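Local coordinates for TetR transcriptional regulator (Chloroflexus aurantiacus, PDB 3QBM), which probably binds DNA as a dimeric transcriptional regulator of the TetR family and carries magnesium sites in its helical C-terminal region, at residues H79-D82 with T83-F87; T137-Q140 with T141-R145; G146-R149 with P150-A154; D155-A158 with L159-A163; V169-A172 with R173-T177. One frame throughout, in Å; residues are numbered along the deposited sequence. Where two conformers were deposited one is given.

Interaction 1 of 5, residues H79-D82 with T83-F87; sequences HTVD and TIIAF
The N-terminal turns of helix 80-92 form this contact, with His-79 as the N-cap residue and Thr-83 as its partner one turn on. Thr-83 N donates to His-79 O at 3.1 Å, within the plane of that carbonyl, and opens the ladder of i to i+4 backbone bonds. Thr-83 OG1 lies 3.1 Å from the same His-79 O. The imidazole of His-79 points an edge at the first turn: with CG anti to the backbone N (chi1 -167°), ND1 accepts from Val-81 N at 3.0 Å, and the donor sits in the ring plane. NE2 is bonded to the Ala-199 backbone oxygen, so the ring is held at both nitrogens and is probably neutral, with its proton on NE2. This capped helix belongs to the all-helical C-terminal region of the TetR fold, where Val-81 and Ile-85 face helix 179-196. Val-81 CG1, anti to the backbone N, reaches forward along the axis to Ile-85 CD1 at 3.9 Å, the two side chains meeting at a slant. Ile-85 CG1 also lies against Val-81 O at 3.3 Å, beside the bond that Ile-85 N makes to that oxygen. On the neighbouring face, Ile-84 CG1 rests 3.4 Å from Thr-80 O. The hydroxyl of Thr-80 bonds to the carboxylate of Glu-147, in the loop after helix 118-144. Ala-86 N donates to Asp-82 O at 2.9 Å, and the ladder continues beyond it.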
loop_
_atom_site.group_PDB
_atom_site.type_symbol
_atom_site.label_atom_id
_atom_site.label_comp_id
_atom_site.label_asym_id
_atom_site.label_seq_id
_atom_site.Cartn_x
_atom_site.Cartn_y
_atom_site.Cartn_z
ATOM N N HIS A 79 -27.904 3.494 11.441
ATOM C CA HIS A 79 -28.028 2.288 10.599
ATOM C C HIS A 79 -26.633 1.732 10.389
ATOM O O HIS A 79 -25.656 2.496 10.218
ATOM C CB HIS A 79 -28.637 2.689 9.272
ATOM C CG HIS A 79 -29.105 1.564 8.419
ATOM N ND1 HIS A 79 -28.240 0.768 7.708
ATOM C CD2 HIS A 79 -30.352 1.175 8.070
ATOM C CE1 HIS A 79 -28.930 -0.088 6.984
ATOM N NE2 HIS A 79 -30.215 0.129 7.197
ATOM N N THR A 80 -26.518 0.400 10.435
ATOM C CA THR A 80 -25.222 -0.256 10.372
ATOM C C THR A 80 -24.524 -0.041 9.038
ATOM O O THR A 80 -23.302 -0.037 8.965
ATOM C CB THR A 80 -25.301 -1.790 10.629
ATOM O OG1 THR A 80 -26.241 -2.382 9.731
ATOM C CG2 THR A 80 -25.668 -2.095 12.130
ATOM N N VAL A 81 -25.298 0.118 7.973
ATOM C CA VAL A 81 -24.704 0.414 6.688
ATOM C C VAL A 81 -24.105 1.825 6.674
ATOM O O VAL A 81 -22.999 2.028 6.133
ATOM C CB VAL A 81 -25.680 0.123 5.546
ATOM C CG1 VAL A 81 -25.185 0.661 4.168
ATOM C CG2 VAL A 81 -25.919 -1.420 5.467
ATOM N N ASP A 82 -24.803 2.778 7.287
ATOM C CA ASP A 82 -24.277 4.140 7.424
ATOM C C ASP A 82 -22.944 4.086 8.145
ATOM O O ASP A 82 -22.015 4.789 7.772
ATOM C CB ASP A 82 -25.246 5.061 8.171
ATOM C CG ASP A 82 -26.544 5.318 7.402
ATOM O OD1 ASP A 82 -26.654 4.958 6.233
ATOM O OD2 ASP A 82 -27.463 5.879 7.992
ATOM N N THR A 83 -22.854 3.271 9.195
ATOM C CA THR A 83 -21.629 3.130 9.943
ATOM C C THR A 83 -20.506 2.521 9.111
ATOM O O THR A 83 -19.355 2.990 9.142
ATOM C CB THR A 83 -21.833 2.260 11.214
ATOM O OG1 THR A 83 -23.019 2.692 11.891
ATOM C CG2 THR A 83 -20.607 2.382 12.090
ATOM N N ILE A 84 -20.836 1.522 8.302
ATOM C CA ILE A 84 -19.810 0.906 7.458
ATOM C C ILE A 84 -19.314 1.913 6.386
ATOM O O ILE A 84 -18.129 2.021 6.129
ATOM C CB ILE A 84 -20.283 -0.409 6.819
ATOM C CG1 ILE A 84 -20.434 -1.474 7.908
ATOM C CG2 ILE A 84 -19.232 -0.906 5.849
ATOM C CD1 ILE A 84 -21.302 -2.695 7.494
ATOM N N ILE A 85 -20.227 2.662 5.809
ATOM C CA ILE A 85 -19.853 3.678 4.817
ATOM C C ILE A 85 -19.023 4.823 5.491
ATOM O O ILE A 85 -18.130 5.384 4.891
ATOM C CB ILE A 85 -21.133 4.174 4.079
ATOM C CG1 ILE A 85 -21.708 3.060 3.228
ATOM C CG2 ILE A 85 -20.835 5.431 3.234
ATOM C CD1 ILE A 85 -22.953 3.418 2.448
ATOM N N ALA A 86 -19.271 5.105 6.761
ATOM C CA ALA A 86 -18.503 6.128 7.484
ATOM C C ALA A 86 -17.069 5.651 7.661
ATOM O O ALA A 86 -16.142 6.458 7.704
ATOM C CB ALA A 86 -19.151 6.444 8.833
ATOM N N PHE A 87 -16.875 4.334 7.763
ATOM C CA PHE A 87 -15.504 3.763 7.768
ATOM C C PHE A 87 -14.758 4.102 6.458
ATOM O O PHE A 87 -13.590 4.528 6.486
ATOM C CB PHE A 87 -15.589 2.259 8.001
ATOM C CG PHE A 87 -14.272 1.573 8.165
ATOM C CD1 PHE A 87 -13.574 1.108 7.049
ATOM C CD2 PHE A 87 -13.739 1.365 9.422
ATOM C CE1 PHE A 87 -12.349 0.441 7.181
ATOM C CE2 PHE A 87 -12.494 0.691 9.558
ATOM C CZ PHE A 87 -11.827 0.235 8.447
#

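Interaction 2 of 5, residues T137-Q140 with T141-R145; sequences TLVQ and TGIAR
Val-139 and Ile-143, one turn apart near the end of helix 118-144, meet through their outermost methyls. Val-139 holds CG1 anti to the backbone N (chi1 167°), which swings that methyl forward along the helix. Ile-143 places CG1 anti to its own carbonyl carbon (chi1 -69°) and extends from there, so that CD1 comes back to Val-139 CG1 at 3.8 Å. Its CG1 meanwhile lies 3.4 Å from Val-139 O, flanking the oxygen that takes Ile-143 N at 2.9 Å. The pair lies on the face of helix 118-144 turned to helix 154-175 and the connecting loop, in the all-helical C-terminal region of the TetR fold: Val-139 faces Ala-154 and Leu-157 of helix 154-175, whereas Ile-143 is covered by Ile-148 and Pro-150 of the loop. With an alanine here instead of Ile-143, Val-139 CG1 would probably lose its intrahelical partner and a gap would be likely to open beneath the loop. Thr-141 lies on another side of the helix, its OG1 turned back to stand 3.1 Å from Thr-137 O; the backbone N of Thr-141 bonds to that oxygen at 2.9 Å. The hydroxyl of Thr-137 itself bonds to Glu-133 O. At the outer surface Gln-140, in one of two deposited conformers, bends at chi2 and brings NE2 within 4.0 Å of Ala-144 CB, a doubtful contact given the disorder. Arg-145 NE makes a salt bridge with Glu-147 OE2.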
loop_
_atom_site.group_PDB
_atom_site.type_symbol
_atom_site.label_atom_id
_atom_site.label_comp_id
_atom_site.label_asym_id
_atom_site.label_seq_id
_atom_site.Cartn_x
_atom_site.Cartn_y
_atom_site.Cartn_z
ATOM N N THR A 137 -18.469 -6.945 13.452
ATOM C CA THR A 137 -19.481 -6.650 14.473
ATOM C C THR A 137 -20.639 -5.899 13.858
ATOM O O THR A 137 -21.780 -6.201 14.131
ATOM C CB THR A 137 -18.869 -5.874 15.636
ATOM O OG1 THR A 137 -17.836 -6.685 16.207
ATOM C CG2 THR A 137 -19.885 -5.580 16.725
ATOM N N LEU A 138 -20.337 -4.937 12.998
ATOM C CA LEU A 138 -21.378 -4.186 12.317
ATOM C C LEU A 138 -22.209 -5.040 11.373
ATOM O O LEU A 138 -23.453 -4.918 11.324
ATOM C CB LEU A 138 -20.758 -3.006 11.595
ATOM C CG LEU A 138 -20.227 -1.874 12.469
ATOM C CD1 LEU A 138 -19.310 -0.996 11.613
ATOM C CD2 LEU A 138 -21.387 -1.021 13.084
ATOM N N VAL A 139 -21.546 -5.932 10.641
ATOM C CA VAL A 139 -22.270 -6.791 9.753
ATOM C C VAL A 139 -23.201 -7.716 10.536
ATOM O O VAL A 139 -24.355 -7.815 10.194
ATOM C CB VAL A 139 -21.325 -7.582 8.817
ATOM C CG1 VAL A 139 -22.113 -8.720 8.108
ATOM C CG2 VAL A 139 -20.618 -6.599 7.834
ATOM N N GLN A 140 -22.736 -8.365 11.599
ATOM C CA GLN A 140 -23.648 -9.228 12.372
ATOM C C GLN A 140 -24.757 -8.414 13.024
ATOM O O GLN A 140 -25.897 -8.863 13.096
ATOM C CB GLN A 140 -22.949 -10.104 13.422
ATOM C CG GLN A 140 -23.916 -11.012 14.211
ATOM C CD GLN A 140 -24.909 -11.827 13.322
ATOM O OE1 GLN A 140 -24.486 -12.653 12.500
ATOM N NE2 GLN A 140 -26.235 -11.590 13.500
ATOM N N THR A 141 -24.452 -7.205 13.493
ATOM C CA THR A 141 -25.530 -6.353 14.032
ATOM C C THR A 141 -26.599 -6.063 12.961
ATOM O O THR A 141 -27.789 -6.213 13.192
ATOM C CB THR A 141 -24.952 -5.056 14.670
ATOM O OG1 THR A 141 -24.209 -5.430 15.839
ATOM C CG2 THR A 141 -26.024 -4.109 15.088
ATOM N N GLY A 142 -26.148 -5.711 11.766
ATOM C CA GLY A 142 -27.024 -5.366 10.671
ATOM C C GLY A 142 -27.856 -6.532 10.249
ATOM O O GLY A 142 -29.028 -6.354 9.923
ATOM N N ILE A 143 -27.256 -7.737 10.255
ATOM C CA ILE A 143 -28.000 -8.940 9.911
ATOM C C ILE A 143 -29.080 -9.143 10.957
ATOM O O ILE A 143 -30.221 -9.366 10.595
ATOM C CB ILE A 143 -27.111 -10.207 9.756
ATOM C CG1 ILE A 143 -26.234 -10.079 8.524
ATOM C CG2 ILE A 143 -27.967 -11.503 9.675
ATOM C CD1 ILE A 143 -25.093 -11.129 8.379
ATOM N N ALA A 144 -28.732 -9.030 12.240
ATOM C CA ALA A 144 -29.734 -9.182 13.299
ATOM C C ALA A 144 -30.872 -8.182 13.144
ATOM O O ALA A 144 -31.986 -8.483 13.453
ATOM C CB ALA A 144 -29.092 -9.047 14.681
ATOM N N ARG A 145 -30.585 -6.980 12.640
ATOM C CA ARG A 145 -31.603 -5.937 12.519
ATOM C C ARG A 145 -32.381 -5.979 11.210
ATOM O O ARG A 145 -33.270 -5.159 11.023
ATOM C CB ARG A 145 -30.953 -4.547 12.605
ATOM C CG ARG A 145 -30.411 -4.190 14.027
ATOM C CD ARG A 145 -29.652 -2.891 14.086
ATOM N NE ARG A 145 -30.541 -1.757 13.883
ATOM C CZ ARG A 145 -31.261 -1.185 14.842
ATOM N NH1 ARG A 145 -31.245 -1.639 16.085
ATOM N NH2 ARG A 145 -32.035 -0.161 14.545
#

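Interaction 3 of 5, residues G146-R149 with P150-A154; sequences GEIR and PEVDA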
loop_
_atom_site.group_PDB
_atom_site.type_symbol
_atom_site.label_atom_id
_atom_site.label_comp_id
_atom_site.label_asym_id
_atom_site.label_seq_id
_atom_site.Cartn_x
_atom_site.Cartn_y
_atom_site.Cartn_z
ATOM N N GLY A 146 -32.029 -6.881 10.295
ATOM C CA GLY A 146 -32.650 -6.882 8.976
ATOM C C GLY A 146 -32.165 -5.747 8.089
ATOM O O GLY A 146 -32.806 -5.407 7.098
ATOM N N GLU A 147 -31.033 -5.163 8.447
ATOM C CA GLU A 147 -30.432 -4.068 7.674
ATOM C C GLU A 147 -29.432 -4.576 6.651
ATOM O O GLU A 147 -29.159 -3.905 5.656
ATOM C CB GLU A 147 -29.732 -3.079 8.601
ATOM C CG GLU A 147 -30.662 -2.378 9.538
ATOM C CD GLU A 147 -29.953 -1.498 10.531
ATOM O OE1 GLU A 147 -28.750 -1.571 10.669
ATOM O OE2 GLU A 147 -30.627 -0.749 11.214
ATOM N N ILE A 148 -28.886 -5.754 6.887
ATOM C CA ILE A 148 -27.847 -6.334 6.046
ATOM C C ILE A 148 -28.263 -7.755 5.653
ATOM O O ILE A 148 -28.783 -8.501 6.486
ATOM C CB ILE A 148 -26.483 -6.323 6.766
ATOM C CG1 ILE A 148 -25.973 -4.875 6.834
ATOM C CG2 ILE A 148 -25.421 -7.223 6.011
ATOM C CD1 ILE A 148 -24.621 -4.691 7.535
ATOM N N ARG A 149 -28.053 -8.113 4.395
ATOM C CA ARG A 149 -28.411 -9.458 3.913
ATOM C C ARG A 149 -27.687 -10.529 4.720
ATOM O O ARG A 149 -26.481 -10.449 4.941
ATOM C CB ARG A 149 -28.079 -9.625 2.417
ATOM C CG ARG A 149 -28.817 -8.719 1.524
ATOM C CD ARG A 149 -28.626 -8.983 0.021
ATOM N NE ARG A 149 -29.531 -8.098 -0.715
ATOM C CZ ARG A 149 -30.796 -8.380 -1.059
ATOM N NH1 ARG A 149 -31.331 -9.572 -0.811
ATOM N NH2 ARG A 149 -31.532 -7.458 -1.687
ATOM N N PRO A 150 -28.418 -11.564 5.184
ATOM C CA PRO A 150 -27.738 -12.605 5.968
ATOM C C PRO A 150 -26.598 -13.340 5.273
ATOM O O PRO A 150 -25.713 -13.879 5.952
ATOM C CB PRO A 150 -28.856 -13.605 6.324
ATOM C CG PRO A 150 -30.088 -13.082 5.805
ATOM C CD PRO A 150 -29.870 -11.793 5.046
ATOM N N GLU A 151 -26.588 -13.305 3.940
ATOM C CA GLU A 151 -25.594 -14.045 3.162
ATOM C C GLU A 151 -24.256 -13.320 3.090
ATOM O O GLU A 151 -23.285 -13.902 2.613
ATOM C CB GLU A 151 -26.110 -14.306 1.743
ATOM C CG GLU A 151 -27.399 -15.162 1.726
ATOM C CD GLU A 151 -28.672 -14.355 1.965
ATOM O OE1 GLU A 151 -28.661 -13.132 1.683
ATOM O OE2 GLU A 151 -29.676 -14.940 2.406
ATOM N N VAL A 152 -24.203 -12.077 3.585
ATOM C CA VAL A 152 -22.988 -11.292 3.536
ATOM C C VAL A 152 -21.890 -11.892 4.397
ATOM O O VAL A 152 -22.089 -12.155 5.576
ATOM C CB VAL A 152 -23.254 -9.811 3.900
ATOM C CG1 VAL A 152 -21.914 -8.999 4.026
ATOM C CG2 VAL A 152 -24.223 -9.215 2.885
ATOM N N ASP A 153 -20.741 -12.153 3.778
ATOM C CA ASP A 153 -19.553 -12.643 4.497
ATOM C C ASP A 153 -18.796 -11.412 5.023
ATOM O O ASP A 153 -18.206 -10.657 4.237
ATOM C CB ASP A 153 -18.678 -13.456 3.547
ATOM C CG ASP A 153 -17.510 -14.087 4.229
ATOM O OD1 ASP A 153 -16.806 -13.411 5.036
ATOM O OD2 ASP A 153 -17.294 -15.296 3.947
ATOM N N ALA A 154 -18.841 -11.237 6.339
ATOM C CA ALA A 154 -18.321 -10.050 7.018
ATOM C C ALA A 154 -16.837 -9.863 6.807
ATOM O O ALA A 154 -16.407 -8.784 6.472
ATOM C CB ALA A 154 -18.635 -10.091 8.506
HETATM O O HOH W 1 -30.665 -11.606 1.451
#
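Val-152 N donates to Arg-149 O at 3.1 Å with an N-H...O angle of 167°, the single hydrogen bond between 146-149 and 150-154. The donor stands above the carbonyl plane, about 50° out of it, rather than on a lone pair. This is the closing bond of a type I beta turn from Arg-149 to Val-152, with Pro-150 and Glu-151 at its corners. The turn sits in the link between helices 118-144 and 154-175: before it, Gly-146 with its positive phi ends the first helix in a Schellman motif; after it, Asp-153 caps the next through OD1 to Arg-156 N. Apolar contact comes from Ile-148 CG2, which meets Val-152 CG2 at 3.9 Å, the two side chains set nearly at right angles. Both side chains touch Val-196 of helix 179-196. Charged contact is indirect. Arg-149 runs out extended from CG to NE, and its NH1 donates to a water at 3.1 Å; the same water also lies by Glu-151 OE1, at a distance too short to be relied on. The bend of Glu-151 at chi2 (83°) brings OE1 back beside the stem of Arg-149, 3.6 Å from its CB, while NH1 and OE1 themselves remain 5.1 Å apart.

Interaction 4 of 5, residues D155-A158 with L159-A163; sequences DRLA and LLIIA
Asp-155 carries CG anti to the backbone N (chi1 -162°) and Leu-159 carries CG anti to its carbonyl carbon (chi1 -66°), which lays the carboxylate of one against the isobutyl end of the other: OD2 stands 3.5 Å from Leu-159 CD1. This is an i to i+4 pairing in the first turns of helix 154-175, which packs inside its own subunit and also against the second one, consistent with the four-helix bundle through which TetR-family regulators dimerise. The carboxylate is gripped from helix 118-144, OD2 by Arg-132 and OD1 by Arg-136, each in a salt bridge, and these would help to keep Asp-155 ionised beside the apolar carbons. Leu-159 goes on to touch Leu-175 of the second subunit. An alanine in place of Leu-159 would lose the contact with OD2 and is likely to open a gap towards Leu-175 of the second subunit. On another side of the helix Leu-157 and Ile-161 meet: Leu-157 CG lies 3.8 Å from Ile-161 CD1, and both side chains reach helix 179-196, at Tyr-191 and Ile-192. Leu-160 touches Leu-188 of that helix and His-187 of the second subunit. Backbone bonds run without a break; Ile-161 N reaches Leu-157 O at 2.9 Å with an N-H...O angle of 173°, the donor lying nearly along the C=O axis. Ile-162, next in sequence, packs its CG1 3.2 Å from Ala-158 O, one turn back.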
loop_
_atom_site.group_PDB
_atom_site.type_symbol
_atom_site.label_atom_id
_atom_site.label_comp_id
_atom_site.label_asym_id
_atom_site.label_seq_id
_atom_site.Cartn_x
_atom_site.Cartn_y
_atom_site.Cartn_z
ATOM N N ASP A 155 -16.053 -10.902 7.015
ATOM C CA ASP A 155 -14.619 -10.744 6.862
ATOM C C ASP A 155 -14.200 -10.522 5.426
ATOM O O ASP A 155 -13.227 -9.785 5.198
ATOM C CB ASP A 155 -13.838 -11.914 7.434
ATOM C CG ASP A 155 -12.357 -11.547 7.664
ATOM O OD1 ASP A 155 -12.091 -10.594 8.428
ATOM O OD2 ASP A 155 -11.470 -12.194 7.088
ATOM N N ARG A 156 -14.916 -11.120 4.456
ATOM C CA ARG A 156 -14.651 -10.870 3.026
ATOM C C ARG A 156 -14.867 -9.392 2.744
ATOM O O ARG A 156 -14.036 -8.724 2.100
ATOM C CB ARG A 156 -15.561 -11.677 2.081
ATOM C CG ARG A 156 -15.143 -13.115 1.862
ATOM C CD ARG A 156 -15.832 -13.754 0.638
ATOM N NE ARG A 156 -15.339 -15.120 0.467
ATOM C CZ ARG A 156 -15.639 -15.922 -0.547
ATOM N NH1 ARG A 156 -16.465 -15.523 -1.505
ATOM N NH2 ARG A 156 -15.113 -17.130 -0.581
ATOM N N LEU A 157 -15.979 -8.858 3.241
ATOM C CA LEU A 157 -16.280 -7.429 3.042
ATOM C C LEU A 157 -15.191 -6.562 3.683
ATOM O O LEU A 157 -14.698 -5.580 3.084
ATOM C CB LEU A 157 -17.664 -7.101 3.595
ATOM C CG LEU A 157 -18.119 -5.636 3.509
ATOM C CD1 LEU A 157 -18.123 -5.216 2.016
ATOM C CD2 LEU A 157 -19.489 -5.373 4.208
ATOM N N ALA A 158 -14.787 -6.932 4.894
ATOM C CA ALA A 158 -13.795 -6.148 5.645
ATOM C C ALA A 158 -12.486 -6.074 4.913
ATOM O O ALA A 158 -11.890 -5.005 4.766
ATOM C CB ALA A 158 -13.583 -6.735 7.046
ATOM N N LEU A 159 -12.013 -7.226 4.455
ATOM C CA LEU A 159 -10.755 -7.244 3.738
ATOM C C LEU A 159 -10.872 -6.529 2.394
ATOM O O LEU A 159 -9.922 -5.878 1.982
ATOM C CB LEU A 159 -10.260 -8.665 3.551
ATOM C CG LEU A 159 -9.869 -9.446 4.780
ATOM C CD1 LEU A 159 -9.680 -10.919 4.385
ATOM C CD2 LEU A 159 -8.617 -8.956 5.413
ATOM N N LEU A 160 -12.020 -6.626 1.697
ATOM C CA LEU A 160 -12.184 -5.858 0.444
ATOM C C LEU A 160 -12.101 -4.344 0.706
ATOM O O LEU A 160 -11.373 -3.611 -0.004
ATOM C CB LEU A 160 -13.518 -6.186 -0.201
ATOM C CG LEU A 160 -13.895 -5.348 -1.425
ATOM C CD1 LEU A 160 -12.933 -5.658 -2.591
ATOM C CD2 LEU A 160 -15.363 -5.676 -1.796
ATOM N N ILE A 161 -12.861 -3.884 1.704
ATOM C CA ILE A 161 -12.877 -2.493 2.107
ATOM C C ILE A 161 -11.475 -2.007 2.466
ATOM O O ILE A 161 -11.041 -0.992 1.968
ATOM C CB ILE A 161 -13.789 -2.268 3.332
ATOM C CG1 ILE A 161 -15.248 -2.278 2.903
ATOM C CG2 ILE A 161 -13.405 -0.948 4.029
ATOM C CD1 ILE A 161 -16.247 -2.404 4.119
ATOM N N ILE A 162 -10.763 -2.737 3.325
ATOM C CA ILE A 162 -9.422 -2.316 3.741
ATOM C C ILE A 162 -8.425 -2.243 2.585
ATOM O O ILE A 162 -7.678 -1.264 2.464
ATOM C CB ILE A 162 -8.866 -3.217 4.874
ATOM C CG1 ILE A 162 -9.759 -3.078 6.095
ATOM C CG2 ILE A 162 -7.387 -2.863 5.199
ATOM C CD1 ILE A 162 -9.541 -4.235 7.160
ATOM N N ALA A 163 -8.451 -3.262 1.739
ATOM C CA ALA A 163 -7.578 -3.335 0.556
ATOM C C ALA A 163 -7.878 -2.150 -0.343
ATOM O O ALA A 163 -6.952 -1.424 -0.767
ATOM C CB ALA A 163 -7.795 -4.647 -0.244
#

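Interaction 5 of 5, residues V169-A172 with R173-T177; sequences VMLA and RILET
The flat groups that meet here are peptide units, foremost the carbonyl of Ala-172, which takes Thr-177 N in its plane at 3.2 Å. Glu-176 N approaches the same oxygen at 2.9 Å, but with an N-H...O angle of 120° that additional bond is weak. Helix 154-175 stops here in a Schellman motif: Glu-176, with positive phi, is its C-prime residue, and its two bonds are the one from Thr-177 N to Ala-172 O and a weak one from Glu-176 N to Arg-173 O. Thr-177 precedes the turn into helix 179-196, where its side chain caps a backbone N and OG1 bonds with Thr-179 OG1. The reversal also brings Thr-177 O close to Ala-172, 3.2 Å from its CA in a C-H...O contact. Among the side chains, selenomethionine Met-170 bends at chi2 and chi3, setting SE 4.0 Å from Ile-174 CG2. With CG1 of Ile-174 anti to the backbone N (chi1 -151°), CG2 is left between the backbone N and the carbonyl carbon, and lies close to two oxygens, 3.5 Å from both Met-170 O and Leu-171 O. Leu-175 CG lies 3.3 Å from Leu-171 O, and the side chain continues to Leu-159 of the second subunit. The charged ends also look to that subunit: the guanidinium of Arg-173 makes a salt bridge through NH2 with Asp-115 of the second subunit, and Glu-176 OE2 pairs with Arg-125 of the second subunit.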
loop_
_atom_site.group_PDB
_atom_site.type_symbol
_atom_site.label_atom_id
_atom_site.label_comp_id
_atom_site.label_asym_id
_atom_site.label_seq_id
_atom_site.Cartn_x
_atom_site.Cartn_y
_atom_site.Cartn_z
ATOM N N VAL A 169 -5.458 5.232 -0.855
ATOM C CA VAL A 169 -4.566 6.130 -0.082
ATOM C C VAL A 169 -3.183 6.186 -0.756
ATOM O O VAL A 169 -2.646 7.287 -1.003
ATOM C CB VAL A 169 -4.407 5.707 1.373
ATOM C CG1 VAL A 169 -3.285 6.517 2.050
ATOM C CG2 VAL A 169 -5.711 5.918 2.131
HETATM N N MSE A 170 -2.638 5.021 -1.101
HETATM C CA MSE A 170 -1.370 4.928 -1.819
HETATM C C MSE A 170 -1.422 5.687 -3.165
HETATM O O MSE A 170 -0.547 6.493 -3.476
HETATM C CB MSE A 170 -1.035 3.467 -2.100
HETATM C CG MSE A 170 0.299 3.275 -2.878
HETATM SE SE MSE A 170 0.236 3.402 -4.740
HETATM C CE MSE A 170 -0.924 1.820 -5.016
ATOM N N LEU A 171 -2.456 5.413 -3.948
ATOM C CA LEU A 171 -2.602 6.034 -5.284
ATOM C C LEU A 171 -2.817 7.526 -5.242
ATOM O O LEU A 171 -2.257 8.248 -6.052
ATOM C CB LEU A 171 -3.790 5.483 -6.028
ATOM C CG LEU A 171 -3.588 4.176 -6.752
ATOM C CD1 LEU A 171 -4.932 3.867 -7.388
ATOM C CD2 LEU A 171 -2.437 4.219 -7.785
ATOM N N ALA A 172 -3.631 7.982 -4.289
ATOM C CA ALA A 172 -3.936 9.405 -4.158
ATOM C C ALA A 172 -2.665 10.161 -3.824
ATOM O O ALA A 172 -2.431 11.239 -4.361
ATOM C CB ALA A 172 -5.031 9.643 -3.113
ATOM N N ARG A 173 -1.803 9.590 -2.992
ATOM C CA ARG A 173 -0.592 10.300 -2.612
ATOM C C ARG A 173 0.398 10.334 -3.751
ATOM O O ARG A 173 0.966 11.387 -4.060
ATOM C CB ARG A 173 0.054 9.748 -1.352
ATOM C CG ARG A 173 -0.667 10.021 -0.057
ATOM C CD ARG A 173 0.267 9.799 1.194
ATOM N NE ARG A 173 1.165 10.900 1.493
ATOM C CZ ARG A 173 0.775 12.046 2.045
ATOM N NH1 ARG A 173 -0.511 12.266 2.304
ATOM N NH2 ARG A 173 1.642 13.008 2.293
ATOM N N ILE A 174 0.566 9.205 -4.434
ATOM C CA ILE A 174 1.532 9.157 -5.511
ATOM C C ILE A 174 1.094 9.947 -6.772
ATOM O O ILE A 174 1.935 10.612 -7.416
ATOM C CB ILE A 174 2.005 7.656 -5.745
ATOM C CG1 ILE A 174 3.432 7.602 -6.285
ATOM C CG2 ILE A 174 0.962 6.899 -6.588
ATOM C CD1 ILE A 174 4.551 8.086 -5.300
ATOM N N LEU A 175 -0.211 9.933 -7.108
ATOM C CA LEU A 175 -0.755 10.710 -8.215
ATOM C C LEU A 175 -1.031 12.183 -7.858
ATOM O O LEU A 175 -1.269 12.990 -8.757
ATOM C CB LEU A 175 -2.025 10.058 -8.785
ATOM C CG LEU A 175 -1.896 8.616 -9.314
ATOM C CD1 LEU A 175 -3.254 8.100 -9.874
ATOM C CD2 LEU A 175 -0.768 8.436 -10.318
ATOM N N GLU A 176 -0.989 12.533 -6.560
ATOM C CA GLU A 176 -1.178 13.918 -6.065
ATOM C C GLU A 176 -2.577 14.449 -6.411
ATOM O O GLU A 176 -2.775 15.588 -6.846
ATOM C CB GLU A 176 -0.039 14.834 -6.561
ATOM C CG GLU A 176 1.315 14.428 -5.953
ATOM C CD GLU A 176 2.546 15.014 -6.670
ATOM O OE1 GLU A 176 2.413 16.062 -7.330
ATOM O OE2 GLU A 176 3.656 14.415 -6.543
ATOM N N THR A 177 -3.557 13.579 -6.213
ATOM C CA THR A 177 -4.927 13.895 -6.504
ATOM C C THR A 177 -5.850 13.074 -5.625
ATOM O O THR A 177 -5.563 11.915 -5.349
ATOM C CB THR A 177 -5.304 13.671 -7.987
ATOM O OG1 THR A 177 -6.715 13.786 -8.091
ATOM C CG2 THR A 177 -4.918 12.294 -8.503
#

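In the fold
Interactions 1, 2 and 3 cluster at one end of the chain. Interactions 2 and 3 have centres 7 Å apart, and Gly-142 O probably accepts from Glu-147 N at 2.8 Å; the centres of interactions 1 and 2 are 11 Å apart, and the two pack together where Thr-83 CG2 meets Leu-138 CD2 at 3.6 Å. Interaction 4 joins them through Phe-87 CE1, 3.6 Å from Ile-161 CG2. It shares helix 154-175 with interaction 5, centres 20 Å apart, and both reach the second subunit. Interaction 5 is nearest the metal: the side chain of Arg-173 is about 5 Å from a bound magnesium ion, and that of Met-170 about 7 Å from the side chain of Ile-111, a magnesium-site residue.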